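Local coordinates for protein alpha-1,6-mannanase (Bacteroides thetaiotaomicron, PDB 4V1S) that belongs to glycoside hydrolase family GH76 and probably cleaves alpha-1,6-mannan internally, in polysaccharide utilisation by a gut symbiont, at residues A[288-293]-A[324-329]. Numbering follows the deposited sequence. Where two conformers were deposited one is given.
Sequences SQAKAT and FDMYDT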
loop_
_atom_site.group_PDB
_atom_site.type_symbol
_atom_site.label_atom_id
_atom_site.label_comp_id
_atom_site.label_asym_id
_atom_site.label_seq_id
_atom_site.Cartn_x
_atom_site.Cartn_y
_atom_site.Cartn_z
ATOM N N SER A 288 1.394 -21.780 -2.267
ATOM C CA SER A 288 2.265 -22.087 -3.394
ATOM C C SER A 288 2.321 -20.916 -4.386
ATOM O O SER A 288 3.399 -20.560 -4.858
ATOM C CB SER A 288 1.818 -23.374 -4.118
ATOM O OG SER A 288 1.922 -24.476 -3.232
ATOM N N GLN A 289 1.166 -20.314 -4.679
ATOM C CA GLN A 289 1.103 -19.191 -5.588
ATOM C C GLN A 289 1.866 -17.986 -5.031
ATOM O O GLN A 289 2.652 -17.346 -5.749
ATOM C CB GLN A 289 -0.345 -18.823 -5.884
ATOM C CG GLN A 289 -0.479 -17.713 -6.905
ATOM C CD GLN A 289 0.043 -18.113 -8.266
ATOM O OE1 GLN A 289 -0.518 -19.000 -8.931
ATOM N NE2 GLN A 289 1.132 -17.477 -8.694
ATOM N N ALA A 290 1.668 -17.696 -3.754
ATOM C CA ALA A 290 2.378 -16.588 -3.098
ATOM C C ALA A 290 3.893 -16.789 -3.184
ATOM O O ALA A 290 4.630 -15.864 -3.526
ATOM C CB ALA A 290 1.937 -16.461 -1.660
ATOM N N LYS A 291 4.351 -18.010 -2.899
ATOM C CA LYS A 291 5.777 -18.292 -2.920
ATOM C C LYS A 291 6.344 -18.167 -4.333
ATOM O O LYS A 291 7.426 -17.636 -4.524
ATOM C CB LYS A 291 6.057 -19.679 -2.358
ATOM C CG LYS A 291 5.918 -19.768 -0.855
ATOM C CD LYS A 291 6.143 -21.212 -0.424
ATOM C CE LYS A 291 5.992 -21.399 1.060
ATOM N NZ LYS A 291 6.221 -22.832 1.418
ATOM N N ALA A 292 5.602 -18.659 -5.324
ATOM C CA ALA A 292 6.065 -18.585 -6.713
ATOM C C ALA A 292 6.176 -17.148 -7.213
ATOM O O ALA A 292 7.180 -16.759 -7.837
ATOM C CB ALA A 292 5.159 -19.396 -7.632
ATOM N N THR A 293 5.129 -16.362 -6.963
ATOM C CA THR A 293 5.130 -14.968 -7.364
ATOM C C THR A 293 6.192 -14.135 -6.605
ATOM O O THR A 293 6.871 -13.307 -7.216
ATOM C CB THR A 293 3.737 -14.375 -7.198
ATOM O OG1 THR A 293 2.824 -15.077 -8.052
ATOM C CG2 THR A 293 3.691 -12.872 -7.481
ATOM N N PHE A 324 7.706 -9.367 5.229
ATOM C CA PHE A 324 7.223 -9.356 6.595
ATOM C C PHE A 324 6.080 -10.353 6.773
ATOM O O PHE A 324 6.045 -11.064 7.777
ATOM C CB PHE A 324 6.806 -7.943 7.010
ATOM C CG PHE A 324 7.964 -6.964 7.186
ATOM C CD1 PHE A 324 9.068 -7.303 7.993
ATOM C CD2 PHE A 324 7.932 -5.688 6.598
ATOM C CE1 PHE A 324 10.098 -6.395 8.198
ATOM C CE2 PHE A 324 8.935 -4.767 6.837
ATOM C CZ PHE A 324 10.039 -5.131 7.611
ATOM N N ASP A 325 5.144 -10.411 5.809
ATOM C CA ASP A 325 4.047 -11.356 5.903
ATOM C C ASP A 325 4.555 -12.790 5.857
ATOM O O ASP A 325 4.020 -13.653 6.555
ATOM C CB ASP A 325 3.035 -11.206 4.774
ATOM C CG ASP A 325 2.168 -9.985 4.894
ATOM O OD1 ASP A 325 2.164 -9.259 5.936
ATOM O OD2 ASP A 325 1.481 -9.722 3.892
ATOM N N MET A 326 5.578 -13.056 5.043
ATOM C CA MET A 326 6.165 -14.392 4.990
ATOM C C MET A 326 6.761 -14.787 6.342
ATOM O O MET A 326 6.601 -15.912 6.774
ATOM C CB MET A 326 7.223 -14.519 3.889
ATOM C CG MET A 326 6.641 -14.719 2.511
ATOM S SD MET A 326 5.637 -16.226 2.381
ATOM C CE MET A 326 5.368 -16.280 0.615
ATOM N N TYR A 327 7.403 -13.841 7.019
ATOM C CA TYR A 327 7.978 -14.114 8.327
ATOM C C TYR A 327 6.842 -14.423 9.285
ATOM O O TYR A 327 6.930 -15.374 10.049
ATOM C CB TYR A 327 8.847 -12.958 8.853
ATOM C CG TYR A 327 9.249 -13.178 10.280
ATOM C CD1 TYR A 327 10.292 -14.036 10.594
ATOM C CD2 TYR A 327 8.493 -12.623 11.347
ATOM C CE1 TYR A 327 10.638 -14.271 11.913
ATOM C CE2 TYR A 327 8.824 -12.867 12.679
ATOM C CZ TYR A 327 9.901 -13.699 12.948
ATOM O OH TYR A 327 10.268 -13.969 14.243
ATOM N N ASP A 328 5.765 -13.632 9.247
ATOM C CA ASP A 328 4.576 -13.930 10.068
ATOM C C ASP A 328 4.024 -15.353 9.802
ATOM O O ASP A 328 3.488 -16.018 10.708
ATOM C CB ASP A 328 3.442 -12.930 9.785
ATOM C CG ASP A 328 3.775 -11.519 10.187
ATOM O OD1 ASP A 328 4.723 -11.313 10.970
ATOM O OD2 ASP A 328 3.058 -10.596 9.699
ATOM N N THR A 329 4.162 -15.811 8.561
ATOM C CA THR A 329 3.646 -17.102 8.120
ATOM C C THR A 329 4.507 -18.290 8.566
ATOM O O THR A 329 3.967 -19.263 9.090
ATOM C CB THR A 329 3.475 -17.119 6.582
ATOM O OG1 THR A 329 2.569 -16.074 6.202
ATOM C CG2 THR A 329 2.921 -18.454 6.074
#
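The peptide group joining A290 to K291 receives the methyl end of M326 over one of its faces. M326 CE stands almost directly above this plane, 4.1 Å from A290 C and 4.0 Å from K291 N. Side-chain carbons of the same turn complete the contact: A290 CB lies 4.1 Å from M326 CE, and K291 CG approaches it to 3.8 Å. M326 reaches across because its chain bends at chi2 (-60°) and then runs out extended through the sulfur. This describes one of two conformers deposited for M326. K291 touches only with the root of its chain, which runs on fully extended and carries the ammonium group away from the methyl on an exposed side. No hydrogen bond crosses the interface, which buries just 100 Å² and rests on van der Waals contact of the methyl with both side chains and the peptide between them.

Polar groups beside it are held by bonds within and beyond their own helices. The Q289 amide donates in its plane through NE2 to T293 OG1 at 3.0 Å, and N245 adds bonds to both side chains. D325 O accepts T329 N and, from the opposite face of its carbonyl plane, T329 OG1 at 2.8 Å, while the D325 carboxylate makes a salt bridge to R272. L275 packs on A290 and W335 on M326, extending the apolar surroundings. The contact thus joins helices 284-301 and 313-330, consecutive in the chain and running in opposite directions here, as expected of the (alpha/alpha)6 barrel of family GH76.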